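Local coordinates for 3-keto-5-aminohexanoate cleavage protein (Burkholderia xenovorans LB400, PDB 3E02), which probably catalyses zinc-dependent cleavage of a beta-keto acid such as 3-keto-5-aminohexanoate, as a TIM-barrel member of the beta-keto acid cleavage enzyme family, at residues D66-M69 against R70-P73; F133-E136 against R137-A141; I147-T151 against F152-E156. All coordinates share one frame; numbering follows the deposited sequence.

How the interactions relate
Interactions 1, 2 and 3 follow one another along the chain, all within the TIM-barrel family region, and each joins residues next to one another in sequence at the start of a helix or the turn between two. Their centres are 25 to 26 Å apart and none touches another; the nearest atoms are about 8 Å apart between interactions 2 and 3. Interaction 1 is the turn between helices 65-68 and 72-78, interaction 2 the entry to helix 136-142, and interaction 3 the step from strand 147-148 into helix 152-163. Each has a side chain about 9 to 11 Å from the zinc (Phe68, Tyr139, Asn150); interaction 3 alone also touches a second subunit.

Interaction 1. Residues D66-M69 against R70-P73; sequences DLFM and RFLP
The ring of Phe71 has one face turned to the backbone of Phe68. Phe68 CA lies 4.0 Å from the Phe71 ring centroid and 20° off its normal, a CH-pi contact, while Phe68 O stands above one face toward the rim. The two phenyl rings lie side by side and point the same way, but the pair is oblique, the planes at 50°; the closest atoms are Phe68 CD2 and Phe71 CZ, 3.4 Å apart. These rings fill a bend between helices 65-68 and 72-78, within the beta-alpha-beta crossover from strand 48-54 to strand 82-85 of the TIM barrel. With chi1 at 58°, CG of Phe71 sits between its own backbone N and carbonyl carbon, which swings the ring back over the preceding turn.

The carbonyl of Phe68 accepts two bonds across the bend: Phe68 O takes one from Leu72 N at 2.8 Å and one from Phe71 N at 3.0 Å. Phe71 stands at the N-cap position of helix 72-78. One residue earlier, Arg70 N bonds to Leu67 O at 3.1 Å, and the side chains of Arg70 and Leu67 run alongside each other, with Arg70 NH1 3.5 Å from Leu67 CD2.

Ala53 of strand 48-54 touches Leu67, Phe68 and Phe71, so the bend packs against the barrel wall. The Phe68 side chain lies about 5 Å from that of His52, a zinc ligand. The ring of Pro73 leans on the carbonyl of Met69 (selenomethionine), where CD of Pro73 lies 3.3 Å from O of Met69.

Interaction 2. Residues F133-E136 against R137-A141; sequences FDWE and RPYLA. With EDO (1,2-ethanediol), chain H; EDO (1,2-ethanediol), chain E.
Phe133 meets Arg137 through a single water: this water donates to Phe133 O at 2.7 Å and accepts from Arg137 N at 2.8 Å, so an amide at the start of helix 136-142 is satisfied by solvent. Phe133 N in turn donates to OE2 of Glu136 at 2.9 Å, tying the approach to the first helical residue. Asp134 contributes its carbonyl, which packs against the ring of Pro138; a proline has no amide hydrogen to offer there.

Trp135 carries the aromatic part. Its six-membered ring points its edge at the face of Tyr139, with planes at 71° and centroids 5.5 Å apart, and CZ3 makes the approach to CD2 of Tyr139. Tyr139 CG lies anti to the backbone N (chi1 180°), and the ring then runs alongside the indole in the same direction. The polar ends are fixed outside: Trp135 NE1 donates to Asn58 O, and Tyr139 OH is bonded to Ser17 O and Leu91 N. In the backbone, Trp135 O accepts from Tyr139 N at 3.1 Å.

Glu136 places CG 3.6 Å above the centre of the indole, covering one face, while its carboxylate is also held by Thr20 OG1 and Thr22 OG1. Its carbonyl takes a nearly straight bond from Leu140 N (170°). Arg137 NE donates to O2 of one ethanediol and Tyr139 O accepts from O1 of another, both probably from the crystallisation liquor. Such successive i to i+4 backbone bonds, with a proline in the first turn, are characteristic of an alpha-helix N-terminus; this one brings the side chain of Tyr139 to about 10 Å from the zinc of the TIM barrel.

Interaction 3. Residues I147-T151 against F152-E156; sequences ILSNT and FSQIE
Thr151 and Gln154 exchange bonds in both directions. Thr151 OG1 accepts from Gln154 N at 3.2 Å, and Gln154 OE1 accepts from Thr151 N at 3.1 Å; the second bond is nearly straight (170°) and lies in the carbonyl plane, on a lone pair of OE1. The threonine hydroxyl reaches the amide because chi1 of 68° sets OG1 between its own N and carbonyl carbon. It is also bonded to Asp145 OD1 of the second subunit, so the cap sits at the subunit interface.

Gln154 has an extended chain beyond CG, which carries its amide back along the incoming loop. There OE1 gains another donor, Ser149 OG at 2.7 Å, tilted 18° from the carbonyl plane. Two donors therefore hold this oxygen, which limits rotation of the amide, and the aliphatic part of the glutamine passes close to the hydroxyl, with CG 3.3 Å from Thr151 OG1.

Asn150 comes third. Its carbonyl oxygen lies 3.3 Å from Ile155 CD1 and accepts from Asn118 ND2 of the second subunit. The side-chain amide is bonded to its own chain, ND2 to Gly115 O and OD1 to Arg98 NH2, which pins the loop there.

The helix itself starts with Ile155 N bonded to Thr151 O at 2.9 Å, the first i to i+4 link. Together the reciprocal bonds between N-cap Thr151 and Gln154 make a capping box, closing the N-terminus of helix 152-163 where strand 147-148 leads into it.

Interaction 1. Residues D66-M69 against R70-P73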
loop_
_atom_site.group_PDB
_atom_site.type_symbol
_atom_site.label_atom_id
_atom_site.label_comp_id
_atom_site.label_asym_id
_atom_site.label_seq_id
_atom_site.Cartn_x
_atom_site.Cartn_y
_atom_site.Cartn_z
ATOM N N ASP A 66 -19.781 34.082 23.431
ATOM C CA ASP A 66 -19.270 35.129 24.331
ATOM C C ASP A 66 -17.860 34.835 24.854
ATOM O O ASP A 66 -17.077 35.774 25.028
ATOM C CB ASP A 66 -20.218 35.372 25.524
ATOM C CG ASP A 66 -21.588 35.933 25.108
ATOM O OD1 ASP A 66 -21.759 36.399 23.953
ATOM O OD2 ASP A 66 -22.500 35.912 25.966
ATOM N N LEU A 67 -17.552 33.558 25.118
ATOM C CA LEU A 67 -16.202 33.143 25.539
ATOM C C LEU A 67 -15.216 33.314 24.388
ATOM O O LEU A 67 -14.100 33.783 24.610
ATOM C CB LEU A 67 -16.160 31.690 26.054
ATOM C CG LEU A 67 -16.763 31.453 27.432
ATOM C CD1 LEU A 67 -16.798 29.962 27.732
ATOM C CD2 LEU A 67 -15.971 32.227 28.500
ATOM N N PHE A 68 -15.628 32.931 23.174
ATOM C CA PHE A 68 -14.813 33.161 21.970
ATOM C C PHE A 68 -14.502 34.647 21.764
ATOM O O PHE A 68 -13.364 35.001 21.452
ATOM C CB PHE A 68 -15.455 32.562 20.717
ATOM C CG PHE A 68 -15.273 31.086 20.595
ATOM C CD1 PHE A 68 -16.150 30.203 21.207
ATOM C CD2 PHE A 68 -14.208 30.567 19.855
ATOM C CE1 PHE A 68 -15.980 28.811 21.086
ATOM C CE2 PHE A 68 -14.026 29.193 19.725
ATOM C CZ PHE A 68 -14.913 28.310 20.343
HETATM N N MSE A 69 -15.487 35.520 22.003
HETATM C CA MSE A 69 -15.273 36.978 21.900
HETATM C C MSE A 69 -14.347 37.565 22.966
HETATM O O MSE A 69 -13.953 38.727 22.842
HETATM C CB MSE A 69 -16.603 37.737 21.819
HETATM C CG MSE A 69 -17.382 37.396 20.563
HETATM SE SE MSE A 69 -16.332 37.650 18.911
HETATM C CE MSE A 69 -17.328 36.464 17.818
ATOM N N ARG A 70 -14.007 36.776 23.995
ATOM C CA ARG A 70 -13.013 37.167 25.006
ATOM C C ARG A 70 -11.573 36.787 24.611
ATOM O O ARG A 70 -10.634 37.160 25.322
ATOM C CB ARG A 70 -13.393 36.630 26.382
ATOM C CG ARG A 70 -14.630 37.327 26.954
ATOM C CD ARG A 70 -15.294 36.566 28.094
ATOM N NE ARG A 70 -14.395 36.299 29.215
ATOM C CZ ARG A 70 -14.724 35.623 30.316
ATOM N NH1 ARG A 70 -15.951 35.116 30.481
ATOM N NH2 ARG A 70 -13.797 35.437 31.258
ATOM N N PHE A 71 -11.394 36.040 23.511
ATOM C CA PHE A 71 -10.050 35.780 22.959
ATOM C C PHE A 71 -9.837 36.081 21.462
ATOM O O PHE A 71 -8.702 36.390 21.081
ATOM C CB PHE A 71 -9.498 34.396 23.343
ATOM C CG PHE A 71 -10.347 33.213 22.940
ATOM C CD1 PHE A 71 -10.289 32.696 21.642
ATOM C CD2 PHE A 71 -11.111 32.528 23.891
ATOM C CE1 PHE A 71 -11.029 31.548 21.283
ATOM C CE2 PHE A 71 -11.850 31.373 23.547
ATOM C CZ PHE A 71 -11.810 30.885 22.244
ATOM N N LEU A 72 -10.881 36.011 20.629
ATOM C CA LEU A 72 -10.723 36.280 19.179
ATOM C C LEU A 72 -10.220 37.697 18.836
ATOM O O LEU A 72 -9.187 37.816 18.152
ATOM C CB LEU A 72 -11.983 35.894 18.376
ATOM C CG LEU A 72 -12.326 34.402 18.300
ATOM C CD1 LEU A 72 -13.666 34.187 17.601
ATOM C CD2 LEU A 72 -11.228 33.589 17.621
ATOM N N PRO A 73 -10.908 38.771 19.320
ATOM C CA PRO A 73 -10.389 40.128 19.057
ATOM C C PRO A 73 -8.956 40.336 19.574
ATOM O O PRO A 73 -8.142 40.963 18.896
ATOM C CB PRO A 73 -11.360 41.051 19.817
ATOM C CG PRO A 73 -12.504 40.246 20.183
ATOM C CD PRO A 73 -12.154 38.808 20.109
#

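Interaction 2. Residues F133-E136 against R137-A141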
loop_
_atom_site.group_PDB
_atom_site.type_symbol
_atom_site.label_atom_id
_atom_site.label_comp_id
_atom_site.label_asym_id
_atom_site.label_seq_id
_atom_site.Cartn_x
_atom_site.Cartn_y
_atom_site.Cartn_z
ATOM N N PHE A 133 -12.016 18.351 39.131
ATOM C CA PHE A 133 -13.412 18.798 38.981
ATOM C C PHE A 133 -14.356 17.619 38.743
ATOM O O PHE A 133 -13.978 16.630 38.094
ATOM C CB PHE A 133 -13.532 19.801 37.832
ATOM C CG PHE A 133 -12.641 21.005 37.978
ATOM C CD1 PHE A 133 -12.948 22.002 38.907
ATOM C CD2 PHE A 133 -11.503 21.155 37.178
ATOM C CE1 PHE A 133 -12.129 23.127 39.049
ATOM C CE2 PHE A 133 -10.678 22.293 37.303
ATOM C CZ PHE A 133 -10.989 23.269 38.243
ATOM N N ASP A 134 -15.589 17.768 39.241
ATOM C CA ASP A 134 -16.633 16.741 39.179
ATOM C C ASP A 134 -17.022 16.315 37.782
ATOM O O ASP A 134 -17.419 15.179 37.608
ATOM C CB ASP A 134 -17.938 17.212 39.854
ATOM C CG ASP A 134 -17.829 17.338 41.338
ATOM O OD1 ASP A 134 -16.828 16.865 41.933
ATOM O OD2 ASP A 134 -18.777 17.914 41.915
ATOM N N TRP A 135 -16.957 17.234 36.823
ATOM C CA TRP A 135 -17.341 16.935 35.430
ATOM C C TRP A 135 -16.402 16.034 34.640
ATOM O O TRP A 135 -16.835 15.419 33.661
ATOM C CB TRP A 135 -17.539 18.236 34.622
ATOM C CG TRP A 135 -16.281 18.990 34.334
ATOM C CD1 TRP A 135 -15.738 19.968 35.090
ATOM C CD2 TRP A 135 -15.411 18.821 33.208
ATOM N NE1 TRP A 135 -14.592 20.424 34.525
ATOM C CE2 TRP A 135 -14.359 19.742 33.362
ATOM C CE3 TRP A 135 -15.429 17.987 32.074
ATOM C CZ2 TRP A 135 -13.323 19.854 32.435
ATOM C CZ3 TRP A 135 -14.411 18.097 31.150
ATOM C CH2 TRP A 135 -13.368 19.029 31.330
ATOM N N GLU A 136 -15.143 15.927 35.065
ATOM C CA GLU A 136 -14.108 15.265 34.260
ATOM C C GLU A 136 -14.277 13.769 34.099
ATOM O O GLU A 136 -14.308 13.280 32.966
ATOM C CB GLU A 136 -12.700 15.584 34.786
ATOM C CG GLU A 136 -12.359 17.054 34.829
ATOM C CD GLU A 136 -10.979 17.273 35.399
ATOM O OE1 GLU A 136 -10.000 17.038 34.684
ATOM O OE2 GLU A 136 -10.879 17.652 36.573
ATOM N N ARG A 137 -14.424 13.037 35.203
ATOM C CA ARG A 137 -14.576 11.580 35.089
ATOM C C ARG A 137 -15.849 11.163 34.305
ATOM O O ARG A 137 -15.739 10.318 33.416
ATOM C CB ARG A 137 -14.469 10.862 36.434
ATOM C CG ARG A 137 -14.184 9.374 36.269
ATOM C CD ARG A 137 -14.299 8.569 37.566
ATOM N NE ARG A 137 -13.179 8.708 38.502
ATOM C CZ ARG A 137 -11.944 8.216 38.314
ATOM N NH1 ARG A 137 -11.606 7.557 37.202
ATOM N NH2 ARG A 137 -11.012 8.401 39.257
ATOM N N PRO A 138 -17.029 11.735 34.623
ATOM C CA PRO A 138 -18.248 11.414 33.856
ATOM C C PRO A 138 -18.148 11.751 32.359
ATOM O O PRO A 138 -18.656 10.996 31.537
ATOM C CB PRO A 138 -19.330 12.255 34.539
ATOM C CG PRO A 138 -18.813 12.546 35.864
ATOM C CD PRO A 138 -17.346 12.641 35.748
ATOM N N TYR A 139 -17.475 12.855 32.033
ATOM C CA TYR A 139 -17.226 13.266 30.646
ATOM C C TYR A 139 -16.438 12.196 29.892
ATOM O O TYR A 139 -16.862 11.741 28.844
ATOM C CB TYR A 139 -16.470 14.596 30.616
ATOM C CG TYR A 139 -16.139 15.144 29.247
ATOM C CD1 TYR A 139 -17.133 15.712 28.438
ATOM C CD2 TYR A 139 -14.825 15.146 28.772
ATOM C CE1 TYR A 139 -16.816 16.242 27.174
ATOM C CE2 TYR A 139 -14.504 15.673 27.524
ATOM C CZ TYR A 139 -15.500 16.217 26.728
ATOM O OH TYR A 139 -15.175 16.751 25.509
ATOM N N LEU A 140 -15.315 11.777 30.461
ATOM C CA LEU A 140 -14.473 10.747 29.848
ATOM C C LEU A 140 -15.188 9.386 29.762
ATOM O O LEU A 140 -15.201 8.756 28.696
ATOM C CB LEU A 140 -13.143 10.613 30.611
ATOM C CG LEU A 140 -12.246 11.860 30.656
ATOM C CD1 LEU A 140 -11.109 11.665 31.676
ATOM C CD2 LEU A 140 -11.694 12.263 29.294
ATOM N N ALA A 141 -15.791 8.962 30.872
ATOM C CA ALA A 141 -16.526 7.678 30.954
ATOM C C ALA A 141 -17.699 7.615 29.971
ATOM O O ALA A 141 -17.905 6.597 29.313
ATOM C CB ALA A 141 -16.997 7.420 32.386
HETATM C C1 EDO H . -19.111 13.100 26.925
HETATM O O1 EDO H . -19.248 12.038 27.881
HETATM C C2 EDO H . -20.127 13.032 25.784
HETATM O O2 EDO H . -21.147 12.041 25.982
HETATM C C1 EDO E . -12.426 12.117 42.316
HETATM O O1 EDO E . -11.191 12.697 42.700
HETATM C C2 EDO E . -12.148 10.970 41.362
HETATM O O2 EDO E . -13.303 10.768 40.547
HETATM O O HOH W 1 -14.359 13.953 37.898
#

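Interaction 3. Residues I147-T151 against F152-E156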
loop_
_atom_site.group_PDB
_atom_site.type_symbol
_atom_site.label_atom_id
_atom_site.label_comp_id
_atom_site.label_asym_id
_atom_site.label_seq_id
_atom_site.Cartn_x
_atom_site.Cartn_y
_atom_site.Cartn_z
ATOM N N ILE A 147 -20.976 9.011 20.062
ATOM C CA ILE A 147 -20.707 9.128 18.630
ATOM C C ILE A 147 -20.516 10.618 18.347
ATOM O O ILE A 147 -21.372 11.430 18.716
ATOM C CB ILE A 147 -21.891 8.618 17.770
ATOM C CG1 ILE A 147 -22.195 7.139 18.059
ATOM C CG2 ILE A 147 -21.591 8.810 16.263
ATOM C CD1 ILE A 147 -23.511 6.654 17.462
ATOM N N LEU A 148 -19.396 10.982 17.728
ATOM C CA LEU A 148 -19.179 12.356 17.264
ATOM C C LEU A 148 -20.016 12.390 15.974
ATOM O O LEU A 148 -19.625 11.817 14.957
ATOM C CB LEU A 148 -17.706 12.649 16.994
ATOM C CG LEU A 148 -17.404 14.076 16.516
ATOM C CD1 LEU A 148 -17.697 15.089 17.637
ATOM C CD2 LEU A 148 -15.971 14.194 16.044
ATOM N N SER A 149 -21.179 13.022 16.048
ATOM C CA SER A 149 -22.158 13.011 14.951
ATOM C C SER A 149 -21.872 14.015 13.849
ATOM O O SER A 149 -21.750 15.183 14.125
ATOM C CB SER A 149 -23.557 13.290 15.502
ATOM O OG SER A 149 -24.538 13.243 14.462
ATOM N N ASN A 150 -21.773 13.557 12.598
ATOM C CA ASN A 150 -21.647 14.437 11.420
ATOM C C ASN A 150 -22.317 13.715 10.246
ATOM O O ASN A 150 -21.657 13.191 9.370
ATOM C CB ASN A 150 -20.183 14.760 11.088
ATOM C CG ASN A 150 -19.459 15.403 12.228
ATOM O OD1 ASN A 150 -19.686 16.568 12.497
ATOM N ND2 ASN A 150 -18.594 14.646 12.923
ATOM N N THR A 151 -23.649 13.690 10.255
ATOM C CA THR A 151 -24.412 13.028 9.198
ATOM C C THR A 151 -24.270 13.822 7.906
ATOM O O THR A 151 -23.822 14.974 7.932
ATOM C CB THR A 151 -25.896 12.865 9.553
ATOM O OG1 THR A 151 -26.518 14.148 9.599
ATOM C CG2 THR A 151 -26.092 12.123 10.882
ATOM N N PHE A 152 -24.626 13.214 6.773
ATOM C CA PHE A 152 -24.584 13.937 5.496
ATOM C C PHE A 152 -25.441 15.217 5.541
ATOM O O PHE A 152 -25.018 16.249 5.046
ATOM C CB PHE A 152 -24.943 13.021 4.321
ATOM C CG PHE A 152 -23.829 12.096 3.947
ATOM C CD1 PHE A 152 -23.678 10.865 4.575
ATOM C CD2 PHE A 152 -22.896 12.476 2.993
ATOM C CE1 PHE A 152 -22.628 10.012 4.229
ATOM C CE2 PHE A 152 -21.846 11.640 2.643
ATOM C CZ PHE A 152 -21.705 10.417 3.257
ATOM N N SER A 153 -26.613 15.150 6.171
ATOM C CA SER A 153 -27.455 16.348 6.357
ATOM C C SER A 153 -26.763 17.423 7.215
ATOM O O SER A 153 -26.804 18.615 6.882
ATOM C CB SER A 153 -28.803 15.982 6.974
ATOM O OG SER A 153 -29.517 15.123 6.105
ATOM N N GLN A 154 -26.131 16.999 8.301
ATOM C CA GLN A 154 -25.415 17.921 9.206
ATOM C C GLN A 154 -24.239 18.591 8.498
ATOM O O GLN A 154 -24.052 19.804 8.612
ATOM C CB GLN A 154 -24.959 17.207 10.482
ATOM C CG GLN A 154 -26.114 16.869 11.417
ATOM C CD GLN A 154 -25.667 16.142 12.668
ATOM O OE1 GLN A 154 -24.851 15.215 12.621
ATOM N NE2 GLN A 154 -26.209 16.553 13.805
ATOM N N ILE A 155 -23.462 17.803 7.755
ATOM C CA ILE A 155 -22.315 18.331 6.997
ATOM C C ILE A 155 -22.791 19.351 5.963
ATOM O O ILE A 155 -22.238 20.449 5.877
ATOM C CB ILE A 155 -21.485 17.216 6.326
ATOM C CG1 ILE A 155 -20.848 16.303 7.396
ATOM C CG2 ILE A 155 -20.391 17.848 5.450
ATOM C CD1 ILE A 155 -20.366 14.938 6.862
ATOM N N GLU A 156 -23.831 18.997 5.209
ATOM C CA GLU A 156 -24.395 19.900 4.202
ATOM C C GLU A 156 -24.865 21.233 4.809
ATOM O O GLU A 156 -24.620 22.276 4.211
ATOM C CB GLU A 156 -25.535 19.226 3.450
ATOM C CG GLU A 156 -26.070 20.071 2.286
ATOM C CD GLU A 156 -26.970 19.315 1.335
ATOM O OE1 GLU A 156 -26.945 18.066 1.321
ATOM O OE2 GLU A 156 -27.687 19.989 0.569
#